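Local coordinates for protein particle-associated glycoside hydrolase (Acinetobacter phage Fri1, PDB 6C72) that depolymerises, as a trimeric tailspike, the capsular polysaccharide of Acinetobacter baumannii, probably by glycosidic hydrolysis, during virus entry, at residues A[311-316]-A[340-345]; A[362-367]-A[389-394]; A[368-373]-A[393-398]; A[415-420]-A[439-444]. All coordinates share one frame; numbering follows the deposited sequence. Where two conformers were deposited one is given.

Interaction 1. Residues A[311-316]-A[340-345]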
# COMPACT_ATOMS: atom_id res chain seq x y z
N THR A 311 -8.15 9.29 20.56
CA THR A 311 -8.51 8.86 19.22
C THR A 311 -7.36 8.05 18.65
O THR A 311 -6.19 8.31 18.98
CB THR A 311 -8.86 10.06 18.31
OG1 THR A 311 -9.35 9.56 17.06
CG2 THR A 311 -7.66 10.95 18.07
N VAL A 312 -7.69 7.03 17.85
CA VAL A 312 -6.69 6.18 17.21
C VAL A 312 -7.06 6.00 15.75
O VAL A 312 -8.21 5.67 15.44
CB VAL A 312 -6.55 4.80 17.88
CG1 VAL A 312 -5.56 3.96 17.08
CG2 VAL A 312 -6.06 4.97 19.30
N TYR A 313 -6.10 6.22 14.86
CA TYR A 313 -6.37 6.05 13.44
C TYR A 313 -5.04 5.87 12.73
O TYR A 313 -3.98 6.16 13.28
CB TYR A 313 -7.17 7.24 12.88
CG TYR A 313 -6.59 8.61 13.16
CD1 TYR A 313 -6.81 9.23 14.38
CD2 TYR A 313 -5.84 9.28 12.20
CE1 TYR A 313 -6.28 10.48 14.65
CE2 TYR A 313 -5.31 10.53 12.45
CZ TYR A 313 -5.54 11.13 13.68
OH TYR A 313 -5.01 12.38 13.96
N ASN A 314 -5.11 5.35 11.49
CA ASN A 314 -3.94 5.10 10.65
C ASN A 314 -3.01 4.08 11.31
O ASN A 314 -1.91 4.38 11.75
CB ASN A 314 -3.19 6.42 10.34
CG ASN A 314 -4.10 7.51 9.73
OD1 ASN A 314 -5.20 7.22 9.26
ND2 ASN A 314 -3.61 8.75 9.69
N VAL A 315 -3.49 2.83 11.35
CA VAL A 315 -2.74 1.73 11.94
C VAL A 315 -2.62 0.63 10.90
O VAL A 315 -3.61 0.24 10.28
CB VAL A 315 -3.42 1.19 13.21
CG1 VAL A 315 -2.58 0.06 13.82
CG2 VAL A 315 -3.64 2.33 14.22
N THR A 316 -1.40 0.13 10.71
CA THR A 316 -1.16 -0.93 9.74
C THR A 316 -0.47 -2.09 10.42
O THR A 316 0.61 -1.92 11.01
CB THR A 316 -0.34 -0.41 8.56
OG1 THR A 316 -1.01 0.72 7.98
CG2 THR A 316 -0.20 -1.47 7.49
N ASN A 340 -13.93 9.73 17.45
CA ASN A 340 -13.50 11.11 17.23
C ASN A 340 -12.31 11.21 16.28
O ASN A 340 -11.46 12.09 16.42
CB ASN A 340 -13.18 11.80 18.57
CG ASN A 340 -14.38 11.86 19.53
OD1 ASN A 340 -15.54 11.97 19.11
ND2 ASN A 340 -14.11 11.82 20.82
N THR A 341 -12.21 10.29 15.32
CA THR A 341 -11.12 10.36 14.36
C THR A 341 -11.40 11.47 13.35
O THR A 341 -12.56 11.78 13.07
CB THR A 341 -10.93 9.03 13.63
OG1 THR A 341 -12.05 8.75 12.78
CG2 THR A 341 -10.72 7.88 14.64
N PRO A 342 -10.35 12.09 12.80
CA PRO A 342 -10.56 13.25 11.92
C PRO A 342 -11.38 12.95 10.68
O PRO A 342 -12.14 13.82 10.22
CB PRO A 342 -9.14 13.68 11.56
CG PRO A 342 -8.28 12.43 11.80
CD PRO A 342 -8.93 11.75 12.96
N THR A 343 -11.26 11.76 10.09
CA THR A 343 -12.03 11.45 8.89
C THR A 343 -13.22 10.55 9.15
O THR A 343 -14.04 10.37 8.24
CB THR A 343 -11.15 10.80 7.82
OG1 THR A 343 -10.85 9.45 8.21
CG2 THR A 343 -9.86 11.60 7.60
N GLY A 344 -13.39 10.03 10.35
CA GLY A 344 -14.48 9.11 10.59
C GLY A 344 -14.15 7.66 10.32
O GLY A 344 -14.99 6.79 10.61
N SER A 345 -12.97 7.36 9.76
CA SER A 345 -12.48 6.01 9.60
C SER A 345 -11.28 5.80 10.51
O SER A 345 -10.45 6.71 10.66
CB SER A 345 -12.09 5.73 8.15
OG SER A 345 -11.43 4.48 8.02
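A proline-on-tyrosine CH-pi contact, Pro-342 against Tyr-313, packs the loop between strands 333-336 and 348-351 onto strand 312-318 of the parallel beta-helix, in a largely buried place. No hydrogen bond joins the two segments. The two side chains meet tip to tip. Pro-342 CD stands over the middle of the ring, 3.5 Å from the centroid of Tyr-313 and 15° off the ring normal. Pro-342 CG leans toward the phenolic end, 3.6 Å from Tyr-313 CZ. The tyrosine is presented by a first torsion that sets CG between the backbone N and the carbonyl carbon (chi1 52°), a crowded position. The same ring also stacks with His-278, a residue seen to bind zinc in a structure of this protein.

Beside the stack, the methyl of Thr-341 lies against the strand: its CG2 is 3.2 Å from Thr-311 OG1 and 3.4 Å from Val-312 O. Both hydroxyls find partners nearby, Thr-311 OG1 with Gln-339 O and Thr-341 OG1 with Glu-338 OE2. The loop's backbone reaches another chain, Pro-342 O being hydrogen-bonded to Thr-402 OG1 of the second subunit. Because Pro-342 CD is bonded to the tertiary amide nitrogen, its hydrogens are probably somewhat electropositive, which suits the electron-rich phenol face: dispersion with a modest electrostatic part takes the place of hydrogen bonding here.

Interaction 2. Residues A[362-367]-A[389-394]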
# COMPACT_ATOMS: atom_id res chain seq x y z
N ARG A 362 -12.96 -7.95 16.39
CA ARG A 362 -14.16 -7.39 17.01
C ARG A 362 -14.36 -5.94 16.57
O ARG A 362 -13.54 -5.06 16.87
CB ARG A 362 -14.09 -7.46 18.54
CG ARG A 362 -15.18 -6.61 19.22
CD ARG A 362 -15.30 -6.89 20.71
NE ARG A 362 -16.07 -5.84 21.37
CZ ARG A 362 -16.24 -5.73 22.69
NH1 ARG A 362 -15.70 -6.62 23.50
NH2 ARG A 362 -16.96 -4.73 23.19
N ASN A 363 -15.49 -5.68 15.93
CA ASN A 363 -15.90 -4.32 15.59
C ASN A 363 -16.43 -3.65 16.85
O ASN A 363 -17.47 -4.05 17.39
CB ASN A 363 -16.94 -4.37 14.47
CG ASN A 363 -17.60 -3.02 14.23
OD1 ASN A 363 -17.05 -1.97 14.58
ND2 ASN A 363 -18.79 -3.04 13.63
N ASN A 364 -15.73 -2.64 17.33
CA ASN A 364 -16.19 -1.92 18.51
C ASN A 364 -16.51 -0.46 18.19
O ASN A 364 -16.36 0.42 19.05
CB ASN A 364 -15.16 -2.00 19.63
CG ASN A 364 -15.79 -1.85 21.00
OD1 ASN A 364 -16.98 -2.14 21.18
ND2 ASN A 364 -15.00 -1.38 21.96
N CYS A 365 -16.97 -0.19 16.98
CA CYS A 365 -17.26 1.17 16.52
C CYS A 365 -18.73 1.49 16.75
O CYS A 365 -19.60 0.93 16.07
CB CYS A 365 -16.89 1.32 15.04
SG CYS A 365 -15.14 0.94 14.70
N ALA A 366 -19.02 2.39 17.69
CA ALA A 366 -20.40 2.74 18.01
C ALA A 366 -21.09 3.46 16.86
O ALA A 366 -22.31 3.32 16.68
CB ALA A 366 -20.44 3.59 19.28
N ASN A 367 -20.35 4.26 16.09
CA ASN A 367 -20.90 4.98 14.96
C ASN A 367 -20.55 4.31 13.63
O ASN A 367 -20.51 4.99 12.60
CB ASN A 367 -20.42 6.43 14.99
CG ASN A 367 -21.07 7.24 16.11
OD1 ASN A 367 -22.25 7.04 16.44
ND2 ASN A 367 -20.32 8.18 16.69
N THR A 389 -24.35 -5.74 20.28
CA THR A 389 -25.42 -5.92 19.31
C THR A 389 -25.82 -4.59 18.68
O THR A 389 -26.19 -3.65 19.37
CB THR A 389 -26.62 -6.57 20.00
OG1 THR A 389 -26.24 -7.84 20.55
CG2 THR A 389 -27.80 -6.75 19.02
N GLY A 390 -25.79 -4.54 17.35
CA GLY A 390 -26.15 -3.34 16.63
C GLY A 390 -24.98 -2.60 16.01
O GLY A 390 -25.21 -1.69 15.20
N TYR A 391 -23.75 -2.93 16.37
CA TYR A 391 -22.62 -2.28 15.72
C TYR A 391 -22.50 -2.77 14.29
O TYR A 391 -22.80 -3.93 13.98
CB TYR A 391 -21.33 -2.56 16.48
CG TYR A 391 -21.17 -1.73 17.73
CD1 TYR A 391 -22.19 -0.88 18.17
CD2 TYR A 391 -20.00 -1.77 18.46
CE1 TYR A 391 -22.03 -0.11 19.32
CE2 TYR A 391 -19.83 -1.01 19.60
CZ TYR A 391 -20.85 -0.19 20.02
OH TYR A 391 -20.66 0.54 21.16
N VAL A 392 -22.09 -1.88 13.40
CA VAL A 392 -22.11 -2.15 11.97
C VAL A 392 -20.73 -1.91 11.40
O VAL A 392 -20.02 -1.00 11.84
CB VAL A 392 -23.16 -1.28 11.24
CG1 VAL A 392 -23.30 -1.70 9.76
CG2 VAL A 392 -24.50 -1.36 11.95
N ILE A 393 -20.33 -2.73 10.44
CA ILE A 393 -19.21 -2.41 9.58
C ILE A 393 -19.79 -1.73 8.35
O ILE A 393 -20.38 -2.37 7.49
CB ILE A 393 -18.40 -3.65 9.19
CG1 ILE A 393 -17.96 -4.41 10.43
CG2 ILE A 393 -17.20 -3.26 8.34
CD1 ILE A 393 -17.22 -5.72 10.13
N THR A 394 -19.60 -0.41 8.28
CA THR A 394 -20.27 0.40 7.28
C THR A 394 -19.76 0.10 5.89
O THR A 394 -20.55 -0.00 4.94
CB THR A 394 -20.05 1.86 7.63
OG1 THR A 394 -20.64 2.10 8.91
CG2 THR A 394 -20.69 2.76 6.61
O HOH W 1 -20.60 -5.37 13.31
O HOH W 2 -17.48 1.57 21.31
O HOH W 3 -21.69 0.58 14.41
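Tyr-391 lays one face of its ring under the backbone turn at Cys-365 and Ala-366. Cys-365 O and Ala-366 CA each stand 3.5 Å above the plane of the Tyr-391 ring, both offset toward the rim, and Ala-366 CB reaches the phenol oxygen. Two other oxygens, Asn-363 O and Asn-364 OD1, approach the ring edge in its plane, the second 3.4 Å from Tyr-391 CE2, with the Asn-364 amide turned 44° from the ring. Arg-362 NH2 also donates to Asn-364 OD1, and the arginine forms a salt bridge with Glu-331.

Asn-363 works from both ends of its amide. OD1 accepts from Cys-365 N, closing an Asx turn, while ND2 makes a weak bond of 3.0 Å to Val-392 O and donates to a water that in turn donates to Tyr-391 O. A second water bridges Cys-365 O and Val-392 N, 2.7 Å from each of these atoms. The contact joins the turn after strand 360-363 to the chain entering strand 392-394 of the beta-helix domain. Oxygens at the tyrosine edge probably face slightly positive ring hydrogens, and the carbonyl over the face has a water as donor; the contact thus combines one weak direct hydrogen bond with water bridges and ring packing.

Interaction 3. Residues A[368-373]-A[393-398]. With ZN (zinc ion), chain N.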
# COMPACT_ATOMS: atom_id res chain seq x y z
N GLY A 368 -20.29 3.00 13.65
CA GLY A 368 -19.98 2.25 12.44
C GLY A 368 -18.51 2.26 12.07
O GLY A 368 -17.83 3.28 12.23
N TRP A 369 -18.01 1.14 11.52
CA TRP A 369 -16.62 1.00 11.12
C TRP A 369 -16.53 1.28 9.61
O TRP A 369 -16.99 0.48 8.80
CB TRP A 369 -16.11 -0.40 11.46
CG TRP A 369 -14.64 -0.67 11.19
CD1 TRP A 369 -13.75 0.13 10.52
CD2 TRP A 369 -13.90 -1.84 11.57
NE1 TRP A 369 -12.51 -0.46 10.48
CE2 TRP A 369 -12.58 -1.67 11.12
CE3 TRP A 369 -14.23 -3.01 12.27
CZ2 TRP A 369 -11.59 -2.63 11.32
CZ3 TRP A 369 -13.25 -3.96 12.47
CH2 TRP A 369 -11.94 -3.77 12.01
N LYS A 370 -15.98 2.44 9.26
CA LYS A 370 -15.85 2.86 7.87
C LYS A 370 -14.49 2.41 7.32
O LYS A 370 -13.46 2.57 7.98
CB LYS A 370 -16.02 4.38 7.73
CG LYS A 370 -15.86 4.90 6.28
CD LYS A 370 -16.31 6.39 6.06
CE LYS A 370 -15.41 7.39 6.80
NZ LYS A 370 -15.69 8.84 6.50
N ASP A 371 -14.51 1.82 6.12
CA ASP A 371 -13.33 1.37 5.39
C ASP A 371 -12.49 0.37 6.19
O ASP A 371 -11.28 0.53 6.37
CB ASP A 371 -12.47 2.55 4.95
CG ASP A 371 -11.56 2.20 3.76
OD1 ASP A 371 -11.90 1.25 3.00
OD2 ASP A 371 -10.48 2.82 3.63
N CYS A 372 -13.14 -0.70 6.63
CA CYS A 372 -12.46 -1.84 7.24
C CYS A 372 -11.71 -2.67 6.19
O CYS A 372 -12.30 -3.08 5.19
CB CYS A 372 -13.49 -2.69 7.97
SG CYS A 372 -12.97 -4.35 8.40
N ILE A 373 -10.42 -2.92 6.42
CA ILE A 373 -9.55 -3.59 5.45
C ILE A 373 -8.97 -4.86 6.07
O ILE A 373 -8.16 -4.80 7.01
CB ILE A 373 -8.42 -2.66 4.99
CG1 ILE A 373 -8.97 -1.46 4.20
CG2 ILE A 373 -7.40 -3.44 4.16
CD1 ILE A 373 -9.60 -1.82 2.89
N ILE A 393 -20.33 -2.73 10.44
CA ILE A 393 -19.21 -2.41 9.58
C ILE A 393 -19.79 -1.73 8.35
O ILE A 393 -20.38 -2.37 7.49
CB ILE A 393 -18.40 -3.65 9.19
CG1 ILE A 393 -17.96 -4.41 10.43
CG2 ILE A 393 -17.20 -3.26 8.34
CD1 ILE A 393 -17.22 -5.72 10.13
N THR A 394 -19.60 -0.41 8.28
CA THR A 394 -20.27 0.40 7.28
C THR A 394 -19.76 0.10 5.89
O THR A 394 -20.55 -0.00 4.94
CB THR A 394 -20.05 1.86 7.63
OG1 THR A 394 -20.64 2.10 8.91
CG2 THR A 394 -20.69 2.76 6.61
N SER A 395 -18.45 -0.03 5.73
CA SER A 395 -17.89 -0.29 4.41
C SER A 395 -16.53 -0.94 4.58
O SER A 395 -15.92 -0.90 5.66
CB SER A 395 -17.74 1.00 3.61
OG SER A 395 -16.89 1.89 4.27
N GLY A 396 -16.04 -1.50 3.49
CA GLY A 396 -14.70 -2.02 3.47
C GLY A 396 -14.54 -3.13 2.44
O GLY A 396 -15.44 -3.40 1.64
N ARG A 397 -13.37 -3.75 2.51
CA ARG A 397 -12.93 -4.78 1.58
C ARG A 397 -12.34 -5.91 2.40
O ARG A 397 -11.40 -5.71 3.18
CB ARG A 397 -11.90 -4.22 0.60
CG ARG A 397 -12.42 -3.05 -0.20
CD ARG A 397 -11.38 -2.47 -1.11
NE ARG A 397 -10.88 -3.46 -2.06
CZ ARG A 397 -11.44 -3.73 -3.24
NH1 ARG A 397 -12.54 -3.09 -3.63
NH2 ARG A 397 -10.90 -4.65 -4.04
N PHE A 398 -12.94 -7.09 2.27
CA PHE A 398 -12.50 -8.34 2.89
C PHE A 398 -12.05 -9.24 1.74
O PHE A 398 -12.85 -9.97 1.16
CB PHE A 398 -13.63 -8.94 3.70
CG PHE A 398 -13.23 -10.11 4.55
CD1 PHE A 398 -12.77 -9.91 5.84
CD2 PHE A 398 -13.36 -11.41 4.08
CE1 PHE A 398 -12.42 -11.00 6.64
CE2 PHE A 398 -13.01 -12.49 4.88
CZ PHE A 398 -12.53 -12.28 6.16
ZN ZN N . -9.45 2.82 1.48
O HOH W 4 -10.19 0.96 0.64
O HOH W 5 -8.39 1.85 2.83
O HOH W 6 -8.45 4.05 2.78
O HOH W 7 -8.22 2.36 -0.13
O HOH W 8 -10.63 3.92 -0.39
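Neighbouring coils of a parallel beta-helix meet here, Cys-372 and Ile-373 pairing in parallel with Gly-396 and Arg-397, and the contact has a tight backbone seam and a looser, wetter flank. In the seam Cys-372 N donates to Ser-395 O, and Arg-397 N meets Cys-372 O nearly along the C=O axis. Having no side chain, Gly-396 can bring its CA to 3.1 Å from that same Cys-372 O. Where the chain turns its corner at Ser-395, the side chain joins in: OG, turned between the backbone N and the carbonyl carbon (chi1 60°), accepts from Asp-371 N at 3.0 Å. Trp-369 O takes Thr-394 N. Inward, Cys-372 CB lies over one face of the Trp-369 indole and 3.8 Å from Ile-393 CG2.

Outward, packing thins. The side chains of Ile-373 and Arg-397 lie side by side, CD1 of Ile-373 4.0 Å from CB of Arg-397, whose end leads away, and Lys-370 NZ hydrogen-bonds to Gly-425 O of the second subunit. Asp-371 points away from the seam and holds a zinc ion that five waters otherwise ligate. OD2 of Asp-371 binds the metal at 2.4 Å, while its OD1 accepts, at 2.9 Å, a hydrogen bond from one of the zinc-bound waters.

Interaction 4. Residues A[415-420]-A[439-444]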
# COMPACT_ATOMS: atom_id res chain seq x y z
N THR A 415 -22.73 -9.90 13.81
CA THR A 415 -22.13 -8.84 13.01
C THR A 415 -23.12 -8.32 11.97
O THR A 415 -23.95 -9.08 11.45
CB THR A 415 -20.85 -9.36 12.35
OG1 THR A 415 -19.96 -9.78 13.39
CG2 THR A 415 -20.16 -8.29 11.55
N LEU A 416 -23.06 -7.01 11.69
CA LEU A 416 -23.89 -6.36 10.68
C LEU A 416 -23.00 -5.56 9.75
O LEU A 416 -22.06 -4.90 10.20
CB LEU A 416 -24.92 -5.43 11.32
CG LEU A 416 -25.87 -5.99 12.37
CD1 LEU A 416 -26.49 -4.84 13.16
CD2 LEU A 416 -26.95 -6.84 11.70
N VAL A 417 -23.26 -5.65 8.44
CA VAL A 417 -22.51 -4.88 7.46
C VAL A 417 -23.51 -4.22 6.51
O VAL A 417 -24.72 -4.41 6.62
CB VAL A 417 -21.49 -5.74 6.67
CG1 VAL A 417 -20.59 -6.53 7.62
CG2 VAL A 417 -22.16 -6.66 5.65
N THR A 418 -22.99 -3.44 5.58
CA THR A 418 -23.81 -2.90 4.50
C THR A 418 -23.27 -3.41 3.18
O THR A 418 -22.27 -4.14 3.12
CB THR A 418 -23.85 -1.37 4.53
OG1 THR A 418 -22.70 -0.85 3.87
CG2 THR A 418 -23.89 -0.86 5.96
N GLY A 419 -23.94 -3.03 2.10
CA GLY A 419 -23.52 -3.42 0.76
C GLY A 419 -22.19 -2.85 0.34
O GLY A 419 -21.62 -3.32 -0.65
N ASP A 420 -21.69 -1.84 1.05
CA ASP A 420 -20.38 -1.29 0.76
C ASP A 420 -19.26 -2.06 1.46
O ASP A 420 -18.12 -1.61 1.43
CB ASP A 420 -20.35 0.20 1.12
CG ASP A 420 -21.33 1.00 0.28
OD1 ASP A 420 -21.36 0.79 -0.96
OD2 ASP A 420 -22.09 1.82 0.84
N ALA A 439 -24.83 -12.38 4.98
CA ALA A 439 -24.94 -12.93 3.63
C ALA A 439 -25.98 -12.20 2.79
O ALA A 439 -25.88 -12.23 1.56
CB ALA A 439 -25.26 -14.43 3.69
N THR A 440 -26.95 -11.52 3.41
CA THR A 440 -27.93 -10.76 2.65
C THR A 440 -27.59 -9.28 2.57
O THR A 440 -28.30 -8.53 1.90
CB THR A 440 -29.34 -10.91 3.26
OG1 THR A 440 -29.44 -10.16 4.48
CG2 THR A 440 -29.67 -12.37 3.54
N GLN A 441 -26.51 -8.85 3.22
CA GLN A 441 -26.14 -7.44 3.30
C GLN A 441 -24.92 -7.11 2.46
O GLN A 441 -24.92 -6.10 1.76
CB GLN A 441 -25.86 -7.05 4.74
CG GLN A 441 -27.04 -7.14 5.67
CD GLN A 441 -26.62 -6.87 7.10
OE1 GLN A 441 -25.49 -7.16 7.49
NE2 GLN A 441 -27.53 -6.30 7.88
N ALA A 442 -23.87 -7.91 2.56
CA ALA A 442 -22.60 -7.56 1.94
C ALA A 442 -22.66 -7.75 0.43
O ALA A 442 -23.51 -8.45 -0.12
CB ALA A 442 -21.47 -8.41 2.52
N SER A 443 -21.71 -7.11 -0.25
CA SER A 443 -21.44 -7.40 -1.64
C SER A 443 -20.47 -8.57 -1.71
O SER A 443 -19.47 -8.59 -0.99
CB SER A 443 -20.88 -6.19 -2.37
OG SER A 443 -21.90 -5.24 -2.61
N PHE A 444 -20.79 -9.54 -2.56
CA PHE A 444 -19.96 -10.72 -2.78
C PHE A 444 -19.51 -10.72 -4.23
O PHE A 444 -20.34 -10.65 -5.15
CB PHE A 444 -20.75 -12.01 -2.51
CG PHE A 444 -21.06 -12.25 -1.06
CD1 PHE A 444 -22.16 -11.65 -0.46
CD2 PHE A 444 -20.27 -13.11 -0.31
CE1 PHE A 444 -22.45 -11.88 0.89
CE2 PHE A 444 -20.55 -13.34 1.04
CZ PHE A 444 -21.63 -12.73 1.63
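Gln-441 reaches across to Val-417 and supplies the acceptor for its backbone N-H, bringing the segment that links helix 438-441 to strand 443-444 against strand 416-418, in the C-terminal coils of the parallel beta-helix. The bond from Val-417 N to Gln-441 OE1 is 2.9 Å long and almost straight (171° at the hydrogen), with the donor above the amide plane rather than in it. A chain extended beyond CG (chi2 174°) carries CD toward the strand. Strand 416-418 pairs on one side with strand 392-394, and the glutamine accepts from a donor that this pairing appears not to use.

The second bond runs the same way in sequence terms reversed: Ser-443 OG donates to Gly-419 O at 2.8 Å, in the carbonyl plane and on a lone pair, and also pairs with Arg-461 N. Thr-418 OG1 accepts from Asp-420 N in an ST turn and has a further partner in Thr-394 O. Arg-461 NH1 takes up Ala-442 O. Between the polar ends, Val-417 CG2 packs on Ala-442 CB at 3.7 Å. Val-417 O and Gln-441 OE1, both acceptors, stand 3.0 Å apart, probably an unfavourable approach. The nearly straight N-H bond may offset it, the side-chain amide serving Val-417 N as a strand carbonyl could.

How the interactions relate
All four interactions belong to one run of beta-helix coils, yet each uses a different chemistry. Interaction 1 is the buried one, with aromatic and apolar packing and no hydrogen bond across it; the other three are partly buried. Interaction 2 joins a turn to a strand end through an aromatic face, bridging waters and one weak bond, whereas interaction 3 relies on parallel backbone pairing and buries the largest area. These two share Ile-393 and Thr-394, and strand 392-394 in turn pairs with strand 416-418 of interaction 4, where side chains supply the bonding. Ser-345 and Thr-343 of interaction 1 probably hydrogen-bond to Lys-370 of interaction 3, and both contacts touch the second subunit.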